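Long-range contacts in UPF0098 protein YbcL (PDB 1FUX), which is of unknown function but belongs to the phosphatidylethanolamine-binding protein family, whose members include a Raf kinase inhibitor protein, and forms a homodimer: residues F3-N8 / F122-L127; S33-W38 / L78-G83; F48-Y53 / V69-T74. All coordinates share one frame; numbering follows the deposited sequence.

Contact 1. Residues F3-N8 / F122-L127; sequences FQVTSN and FKVWAL
V5 and V124 face each other across 7.1 Å between their CA atoms and F3 and A126 across 8.3 Å, spacings too wide for backbone pairing, so side chains reach across the gap and no hydrogen bond joins the segments. V124 bridges to both F3 and V5, one methyl to each. CG1, anti to the backbone N (chi1 -173°), lies 3.9 Å from CZ of F3, while CG2 meets CG2 of V5 at 3.6 Å. The short, branched valines fit here: each fills the space between the strands without needing a polar partner.

F3 reaches further, since it sits at the start of its segment where the backbones are more widely separated. Its CB points toward strand 118-127 and CG is anti to the backbone N (chi1 -171°); the side chain crosses that of V124 at about a right angle. The ring edge approaches the main chain, with CE2 3.5 Å from V124 O and the oxygen near the ring plane, where the slightly positive aromatic hydrogens would suit a carbonyl. One ring face is met by CB of A126, 4.1 Å above the plane and offset toward the rim; a small residue there lets the ring lie close to the backbone. V5 also touches A155 of strand 151-161 and L36 of strand 36-39, and V124 touches W38, so the apolar layer continues beyond the two segments. Strand 4-6 belongs to the three-stranded sheet and strand 118-127 to the five-stranded one, and this face-to-face apolar packing of two antiparallel sheets is characteristic of the beta-rich phosphatidylethanolamine-binding protein fold.

Contact 2. Residues S33-W38 / L78-G83; sequences SPSLTW and LPVDAG
S33 meets the turn after L78 with both its side chain and its carbonyl. Its CB lies 4.0 Å from G83 N, and chi1 of 55° sets OG between the backbone N and the carbonyl carbon. From there OG accepts a hydrogen bond from G83 N at 3.0 Å and donates to a water at 2.7 Å. That water in turn donates to P34 O and P79 O, tying three groups of the two segments together. A serine suits the place: its hydroxyl is small enough to fit against the turn, and it donates and accepts at once.

The S33 carbonyl grips the same turn, taking an almost straight bond (179°) from D81 N at 2.8 Å. V80 flanks this oxygen with CG1, while its CG2 rests 3.8 Å from S35 N. D81 adopts the positive phi required at the third position of a type II turn, and A82 N closes that turn onto P79 O. A second water accepts from S33 N and donates to D81 OD1, whereas D81 OD2 forms salt bridges with K89 and R84; the carboxylate is thus held from both oxygens.

Farther along, L36 and L78 exchange two backbone hydrogen bonds, and L78 CG lies 3.9 Å from CH2 of W38, in the plane of the indole at its edge. Leucine and tryptophan supply the apolar bulk wanted on the inward face, where L78 also touches W66. The L36/L78 pair fastens strand 77-78, at the edge of the three-stranded sheet within this chain, to strand 36-39, and S33 holds the type II turn that follows.

Contact 3. Residues F48-Y53 / V69-T74; sequences FAVTVY and VNIPAT
F48 N donates to I71 O at 2.7 Å, reaching a lone pair in the carbonyl plane, and I71 N returns a bond to F48 O. This antiparallel hydrogen-bonded pair belongs to the beta hairpin of strands 47-54 and 63-72, inside the five-stranded sheet. The short strand axes run at 131°, antiparallel but strongly splayed where the bulge falls. Since V50 pairs next with V68, the second strand carries one residue more than the first between the two bonded pairs, consistent with a G1-type beta bulge, N70 and I71 lying opposite F48. N70 takes a positive phi, a conformation asparagine tolerates well, and its amide side chain leaves the contact to bond I132 N through OD1.

On one face of the hairpin, CB of F48 packs 3.9 Å from CB of I71. CG of F48 is anti to the carbonyl carbon (chi1 -62°). The ring edge meets the chain beyond I71: CD1 lies 3.5 Å from P72 O, and both P72 O and A73 O lie near the ring plane. An aromatic residue suits this place because its weakly positive rim can face carbonyls while the rest of the ring packs against W38 and F3. An alanine at F48 would keep the CB contact with I71 but would probably open a gap beside W38 and leave the P72 and A73 carbonyls without the ring edge they now face.

I71 CD1 lies beside the F48 carbonyl, 3.9 Å from F48 O, and reaches V50 CG2 at 4.2 Å. A49 and V69 meet each other and both touch L147 of helix 140-148; alanine's single methyl suits a place between strand and helix. The CB of A49 touches V69 CG1 at 3.9 Å.

All three contacts are buried, each with a few partly exposed residues at its margin (F3 and V5; P79 and V80; P72 and A73). Backbone hydrogen bonds hold neighbouring strands in contact 2, within the three-stranded sheet, and in contact 3, within the five-stranded one, whereas contact 1 joins the two sheets by side-chain packing without a hydrogen bond. Polar chemistry is richest in contact 2, where two waters and S33 satisfy main-chain groups of a turn. Strand 4-6 of contact 1 pairs with strand 36-39 of contact 2 through T6 N and T37 O, and strand 118-127 with strand 47-54 of contact 3 through W125 N and A49 O. Between the sheets, L36 packs on V50.

Contact 1. Residues F3-N8 / F122-L127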
loop_
_atom_site.group_PDB
_atom_site.type_symbol
_atom_site.label_atom_id
_atom_site.label_comp_id
_atom_site.label_asym_id
_atom_site.label_seq_id
_atom_site.Cartn_x
_atom_site.Cartn_y
_atom_site.Cartn_z
ATOM N N PHE A 3 -16.223 17.404 14.143
ATOM C CA PHE A 3 -15.894 15.982 14.459
ATOM C C PHE A 3 -14.555 15.867 15.147
ATOM O O PHE A 3 -13.558 16.416 14.675
ATOM C CB PHE A 3 -15.999 15.091 13.254
ATOM C CG PHE A 3 -15.908 13.605 13.419
ATOM C CD1 PHE A 3 -16.739 12.896 14.274
ATOM C CD2 PHE A 3 -14.965 12.881 12.703
ATOM C CE1 PHE A 3 -16.708 11.529 14.404
ATOM C CE2 PHE A 3 -14.917 11.505 12.825
ATOM C CZ PHE A 3 -15.768 10.805 13.666
ATOM N N GLN A 4 -14.470 15.220 16.325
ATOM C CA GLN A 4 -13.244 15.202 17.092
ATOM C C GLN A 4 -12.916 13.792 17.643
ATOM O O GLN A 4 -13.833 13.000 17.655
ATOM C CB GLN A 4 -13.348 16.164 18.302
ATOM C CG GLN A 4 -13.408 17.654 18.015
ATOM C CD GLN A 4 -14.287 18.415 19.006
ATOM O OE1 GLN A 4 -13.977 18.409 20.182
ATOM N NE2 GLN A 4 -15.358 19.027 18.520
ATOM N N VAL A 5 -11.687 13.566 17.966
ATOM C CA VAL A 5 -11.235 12.270 18.532
ATOM C C VAL A 5 -10.192 12.562 19.592
ATOM O O VAL A 5 -9.382 13.492 19.502
ATOM C CB VAL A 5 -10.705 11.282 17.486
ATOM C CG1 VAL A 5 -9.525 11.829 16.731
ATOM C CG2 VAL A 5 -10.338 9.931 18.138
ATOM N N THR A 6 -10.188 11.763 20.679
ATOM C CA THR A 6 -9.230 11.871 21.747
ATOM C C THR A 6 -8.645 10.472 22.085
ATOM O O THR A 6 -9.233 9.495 21.638
ATOM C CB THR A 6 -9.856 12.361 23.074
ATOM O OG1 THR A 6 -10.878 11.455 23.518
ATOM C CG2 THR A 6 -10.506 13.721 22.848
ATOM N N SER A 7 -7.585 10.468 22.873
ATOM C CA SER A 7 -7.005 9.184 23.276
ATOM C C SER A 7 -6.352 9.369 24.652
ATOM O O SER A 7 -5.691 10.352 24.956
ATOM C CB SER A 7 -5.975 8.597 22.293
ATOM O OG SER A 7 -5.305 7.490 22.936
ATOM N N ASN A 8 -6.387 8.269 25.414
ATOM C CA ASN A 8 -5.743 8.276 26.733
ATOM C C ASN A 8 -4.277 7.874 26.631
ATOM O O ASN A 8 -3.457 8.089 27.540
ATOM C CB ASN A 8 -6.483 7.280 27.639
ATOM C CG ASN A 8 -7.976 7.416 27.725
ATOM O OD1 ASN A 8 -8.528 8.485 28.045
ATOM N ND2 ASN A 8 -8.754 6.345 27.503
ATOM N N PHE A 122 -3.336 8.752 13.046
ATOM C CA PHE A 122 -4.416 7.927 13.583
ATOM C C PHE A 122 -5.671 8.733 13.245
ATOM O O PHE A 122 -5.893 9.809 13.820
ATOM C CB PHE A 122 -4.346 7.724 15.104
ATOM C CG PHE A 122 -3.297 6.736 15.546
ATOM C CD1 PHE A 122 -1.934 7.028 15.448
ATOM C CD2 PHE A 122 -3.722 5.528 16.056
ATOM C CE1 PHE A 122 -1.009 6.065 15.861
ATOM C CE2 PHE A 122 -2.805 4.565 16.467
ATOM C CZ PHE A 122 -1.454 4.875 16.376
ATOM N N LYS A 123 -6.488 8.191 12.359
ATOM C CA LYS A 123 -7.624 8.940 11.853
ATOM C C LYS A 123 -8.941 8.210 11.965
ATOM O O LYS A 123 -9.097 7.033 11.649
ATOM C CB LYS A 123 -7.282 9.184 10.355
ATOM C CG LYS A 123 -8.344 9.925 9.518
ATOM C CD LYS A 123 -7.519 10.465 8.327
ATOM C CE LYS A 123 -8.353 10.999 7.189
ATOM N NZ LYS A 123 -7.460 11.251 5.994
ATOM N N VAL A 124 -9.971 8.909 12.520
ATOM C CA VAL A 124 -11.283 8.323 12.575
ATOM C C VAL A 124 -12.164 8.947 11.494
ATOM O O VAL A 124 -12.110 10.166 11.292
ATOM C CB VAL A 124 -11.960 8.608 13.969
ATOM C CG1 VAL A 124 -13.238 7.795 13.971
ATOM C CG2 VAL A 124 -10.978 8.177 15.048
ATOM N N TRP A 125 -12.960 8.175 10.814
ATOM C CA TRP A 125 -13.830 8.537 9.730
ATOM C C TRP A 125 -15.305 8.314 10.065
ATOM O O TRP A 125 -15.658 7.222 10.504
ATOM C CB TRP A 125 -13.607 7.680 8.463
ATOM C CG TRP A 125 -12.175 7.590 8.031
ATOM C CD1 TRP A 125 -11.128 7.047 8.733
ATOM C CD2 TRP A 125 -11.627 7.998 6.764
ATOM N NE1 TRP A 125 -9.945 7.136 8.016
ATOM C CE2 TRP A 125 -10.249 7.671 6.787
ATOM C CE3 TRP A 125 -12.202 8.582 5.631
ATOM C CZ2 TRP A 125 -9.433 7.935 5.690
ATOM C CZ3 TRP A 125 -11.372 8.855 4.557
ATOM C CH2 TRP A 125 -10.027 8.517 4.599
ATOM N N ALA A 126 -16.119 9.312 9.774
ATOM C CA ALA A 126 -17.569 9.251 9.891
ATOM C C ALA A 126 -18.068 9.018 8.460
ATOM O O ALA A 126 -17.784 9.851 7.577
ATOM C CB ALA A 126 -18.233 10.517 10.399
ATOM N N LEU A 127 -18.713 7.904 8.211
ATOM C CA LEU A 127 -19.115 7.602 6.845
ATOM C C LEU A 127 -20.628 7.626 6.635
ATOM O O LEU A 127 -21.422 7.254 7.516
ATOM C CB LEU A 127 -18.583 6.221 6.488
ATOM C CG LEU A 127 -17.089 5.997 6.801
ATOM C CD1 LEU A 127 -16.782 4.513 6.756
ATOM C CD2 LEU A 127 -16.212 6.815 5.879
#

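Contact 2. Residues S33-W38 / L78-G83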
loop_
_atom_site.group_PDB
_atom_site.type_symbol
_atom_site.label_atom_id
_atom_site.label_comp_id
_atom_site.label_asym_id
_atom_site.label_seq_id
_atom_site.Cartn_x
_atom_site.Cartn_y
_atom_site.Cartn_z
ATOM N N SER A 33 -2.972 -1.476 19.911
ATOM C CA SER A 33 -3.573 -0.240 19.401
ATOM C C SER A 33 -3.993 0.612 20.594
ATOM O O SER A 33 -4.439 0.074 21.591
ATOM C CB SER A 33 -4.805 -0.568 18.593
ATOM O OG SER A 33 -5.787 -1.341 19.274
ATOM N N PRO A 34 -3.787 1.915 20.497
ATOM C CA PRO A 34 -4.288 2.809 21.555
ATOM C C PRO A 34 -5.785 2.997 21.521
ATOM O O PRO A 34 -6.470 2.853 20.491
ATOM C CB PRO A 34 -3.530 4.096 21.185
ATOM C CG PRO A 34 -3.611 4.078 19.679
ATOM C CD PRO A 34 -3.184 2.647 19.341
ATOM N N SER A 35 -6.382 3.374 22.684
ATOM C CA SER A 35 -7.804 3.657 22.702
ATOM C C SER A 35 -8.032 4.972 21.934
ATOM O O SER A 35 -7.133 5.777 21.780
ATOM C CB SER A 35 -8.402 3.848 24.113
ATOM O OG SER A 35 -7.797 4.997 24.707
ATOM N N LEU A 36 -9.243 5.169 21.483
ATOM C CA LEU A 36 -9.717 6.348 20.754
ATOM C C LEU A 36 -11.190 6.582 21.110
ATOM O O LEU A 36 -12.017 5.670 21.125
ATOM C CB LEU A 36 -9.669 6.152 19.210
ATOM C CG LEU A 36 -8.247 5.913 18.661
ATOM C CD1 LEU A 36 -8.252 5.354 17.228
ATOM C CD2 LEU A 36 -7.394 7.174 18.700
ATOM N N THR A 37 -11.517 7.846 21.404
ATOM C CA THR A 37 -12.919 8.163 21.689
ATOM C C THR A 37 -13.290 9.396 20.795
ATOM O O THR A 37 -12.605 10.393 20.956
ATOM C CB THR A 37 -13.113 8.617 23.152
ATOM O OG1 THR A 37 -12.535 7.622 24.018
ATOM C CG2 THR A 37 -14.602 8.798 23.480
ATOM N N TRP A 38 -14.305 9.236 20.035
ATOM C CA TRP A 38 -14.693 10.372 19.179
ATOM C C TRP A 38 -16.016 11.000 19.584
ATOM O O TRP A 38 -16.918 10.354 20.144
ATOM C CB TRP A 38 -14.700 9.885 17.740
ATOM C CG TRP A 38 -15.441 8.650 17.395
ATOM C CD1 TRP A 38 -16.708 8.555 16.926
ATOM C CD2 TRP A 38 -14.949 7.288 17.423
ATOM N NE1 TRP A 38 -17.056 7.267 16.637
ATOM C CE2 TRP A 38 -15.960 6.462 16.945
ATOM C CE3 TRP A 38 -13.716 6.711 17.804
ATOM C CZ2 TRP A 38 -15.865 5.062 16.825
ATOM C CZ3 TRP A 38 -13.616 5.319 17.683
ATOM C CH2 TRP A 38 -14.666 4.499 17.207
ATOM N N LEU A 78 -13.075 2.947 20.748
ATOM C CA LEU A 78 -12.283 1.750 20.547
ATOM C C LEU A 78 -11.417 1.628 21.797
ATOM O O LEU A 78 -10.560 2.451 22.100
ATOM C CB LEU A 78 -11.371 1.829 19.313
ATOM C CG LEU A 78 -12.111 1.629 17.987
ATOM C CD1 LEU A 78 -11.068 1.456 16.857
ATOM C CD2 LEU A 78 -13.057 0.469 17.989
ATOM N N PRO A 79 -11.503 0.471 22.440
ATOM C CA PRO A 79 -10.657 0.244 23.608
ATOM C C PRO A 79 -9.231 -0.086 23.230
ATOM O O PRO A 79 -8.973 -0.467 22.044
ATOM C CB PRO A 79 -11.311 -0.965 24.305
ATOM C CG PRO A 79 -12.050 -1.665 23.238
ATOM C CD PRO A 79 -12.416 -0.624 22.174
ATOM N N VAL A 80 -8.338 0.007 24.199
ATOM C CA VAL A 80 -6.936 -0.398 23.980
ATOM C C VAL A 80 -6.899 -1.864 23.497
ATOM O O VAL A 80 -7.739 -2.667 23.877
ATOM C CB VAL A 80 -6.080 -0.350 25.244
ATOM C CG1 VAL A 80 -4.706 -1.004 25.047
ATOM C CG2 VAL A 80 -5.829 1.082 25.695
ATOM N N ASP A 81 -6.019 -2.059 22.497
ATOM C CA ASP A 81 -5.872 -3.386 21.895
ATOM C C ASP A 81 -7.062 -3.826 21.086
ATOM O O ASP A 81 -7.092 -5.025 20.726
ATOM C CB ASP A 81 -5.499 -4.440 22.978
ATOM C CG ASP A 81 -4.659 -5.561 22.429
ATOM O OD1 ASP A 81 -3.957 -5.445 21.391
ATOM O OD2 ASP A 81 -4.644 -6.632 23.077
ATOM N N ALA A 82 -8.006 -2.997 20.644
ATOM C CA ALA A 82 -9.098 -3.408 19.803
ATOM C C ALA A 82 -8.560 -3.993 18.458
ATOM O O ALA A 82 -9.253 -4.789 17.841
ATOM C CB ALA A 82 -9.968 -2.199 19.451
ATOM N N GLY A 83 -7.360 -3.607 18.066
ATOM C CA GLY A 83 -6.807 -4.081 16.799
ATOM C C GLY A 83 -6.048 -5.376 16.872
ATOM O O GLY A 83 -5.300 -5.679 15.889
HETATM O O HOH W 1 -3.959 -4.145 18.950
HETATM O O HOH W 2 -7.684 0.512 19.909
#

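Contact 3. Residues F48-Y53 / V69-T74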
loop_
_atom_site.group_PDB
_atom_site.type_symbol
_atom_site.label_atom_id
_atom_site.label_comp_id
_atom_site.label_asym_id
_atom_site.label_seq_id
_atom_site.Cartn_x
_atom_site.Cartn_y
_atom_site.Cartn_z
ATOM N N PHE A 48 -18.526 3.985 11.298
ATOM C CA PHE A 48 -17.237 4.648 11.512
ATOM C C PHE A 48 -16.078 3.753 11.020
ATOM O O PHE A 48 -16.278 2.560 10.780
ATOM C CB PHE A 48 -16.975 4.958 12.999
ATOM C CG PHE A 48 -17.988 5.905 13.611
ATOM C CD1 PHE A 48 -19.080 5.381 14.312
ATOM C CD2 PHE A 48 -17.826 7.263 13.478
ATOM C CE1 PHE A 48 -19.985 6.288 14.885
ATOM C CE2 PHE A 48 -18.742 8.169 14.023
ATOM C CZ PHE A 48 -19.818 7.650 14.745
ATOM N N ALA A 49 -14.939 4.422 10.806
ATOM C CA ALA A 49 -13.768 3.605 10.375
ATOM C C ALA A 49 -12.570 4.217 11.047
ATOM O O ALA A 49 -12.595 5.409 11.420
ATOM C CB ALA A 49 -13.709 3.592 8.864
ATOM N N VAL A 50 -11.499 3.432 11.286
ATOM C CA VAL A 50 -10.290 4.020 11.853
ATOM C C VAL A 50 -9.111 3.575 10.938
ATOM O O VAL A 50 -9.101 2.392 10.610
ATOM C CB VAL A 50 -9.992 3.587 13.302
ATOM C CG1 VAL A 50 -8.619 4.052 13.800
ATOM C CG2 VAL A 50 -11.062 4.259 14.187
ATOM N N THR A 51 -8.214 4.485 10.595
ATOM C CA THR A 51 -7.054 4.073 9.798
ATOM C C THR A 51 -5.832 4.615 10.500
ATOM O O THR A 51 -5.848 5.642 11.186
ATOM C CB THR A 51 -7.035 4.566 8.323
ATOM O OG1 THR A 51 -7.188 5.989 8.253
ATOM C CG2 THR A 51 -8.120 3.870 7.493
ATOM N N VAL A 52 -4.643 3.973 10.270
ATOM C CA VAL A 52 -3.399 4.413 10.852
ATOM C C VAL A 52 -2.399 4.334 9.677
ATOM O O VAL A 52 -2.241 3.256 9.071
ATOM C CB VAL A 52 -2.874 3.578 12.026
ATOM C CG1 VAL A 52 -1.542 4.121 12.521
ATOM C CG2 VAL A 52 -3.956 3.532 13.128
ATOM N N TYR A 53 -1.816 5.476 9.375
ATOM C CA TYR A 53 -0.960 5.588 8.189
ATOM C C TYR A 53 0.283 6.410 8.446
ATOM O O TYR A 53 0.190 7.402 9.177
ATOM C CB TYR A 53 -1.764 6.274 7.078
ATOM C CG TYR A 53 -1.025 6.354 5.727
ATOM C CD1 TYR A 53 -0.953 5.248 4.888
ATOM C CD2 TYR A 53 -0.514 7.542 5.324
ATOM C CE1 TYR A 53 -0.273 5.373 3.664
ATOM C CE2 TYR A 53 0.120 7.714 4.080
ATOM C CZ TYR A 53 0.243 6.593 3.294
ATOM O OH TYR A 53 0.861 6.741 2.035
ATOM N N VAL A 69 -13.107 -1.076 9.725
ATOM C CA VAL A 69 -14.262 -0.372 9.157
ATOM C C VAL A 69 -15.507 -1.061 9.700
ATOM O O VAL A 69 -15.424 -2.080 10.407
ATOM C CB VAL A 69 -14.294 -0.352 7.628
ATOM C CG1 VAL A 69 -13.019 0.245 6.996
ATOM C CG2 VAL A 69 -14.458 -1.744 7.049
ATOM N N ASN A 70 -16.659 -0.482 9.302
ATOM C CA ASN A 70 -17.950 -1.064 9.690
ATOM C C ASN A 70 -18.130 -1.017 11.204
ATOM O O ASN A 70 -18.832 -1.855 11.805
ATOM C CB ASN A 70 -18.175 -2.433 9.079
ATOM C CG ASN A 70 -18.178 -2.516 7.549
ATOM O OD1 ASN A 70 -18.282 -1.494 6.895
ATOM N ND2 ASN A 70 -18.068 -3.696 6.962
ATOM N N ILE A 71 -17.591 0.025 11.812
ATOM C CA ILE A 71 -17.860 0.279 13.218
ATOM C C ILE A 71 -19.304 0.821 13.227
ATOM O O ILE A 71 -19.612 1.819 12.568
ATOM C CB ILE A 71 -16.866 1.201 13.868
ATOM C CG1 ILE A 71 -15.430 0.599 13.820
ATOM C CG2 ILE A 71 -17.280 1.415 15.321
ATOM C CD1 ILE A 71 -14.382 1.677 14.054
ATOM N N PRO A 72 -20.188 0.135 13.938
ATOM C CA PRO A 72 -21.582 0.580 14.006
ATOM C C PRO A 72 -21.673 2.023 14.428
ATOM O O PRO A 72 -20.977 2.595 15.267
ATOM C CB PRO A 72 -22.254 -0.360 15.006
ATOM C CG PRO A 72 -21.358 -1.527 15.117
ATOM C CD PRO A 72 -19.956 -1.092 14.708
ATOM N N ALA A 73 -22.674 2.736 13.864
ATOM C CA ALA A 73 -22.902 4.146 14.152
ATOM C C ALA A 73 -23.199 4.394 15.626
ATOM O O ALA A 73 -23.014 5.521 16.034
ATOM C CB ALA A 73 -24.075 4.741 13.362
ATOM N N THR A 74 -23.593 3.382 16.387
ATOM C CA THR A 74 -23.804 3.559 17.818
ATOM C C THR A 74 -22.551 3.488 18.683
ATOM O O THR A 74 -22.680 3.730 19.904
ATOM C CB THR A 74 -24.725 2.474 18.405
ATOM O OG1 THR A 74 -24.537 1.214 17.777
ATOM C CG2 THR A 74 -26.190 2.891 18.223
#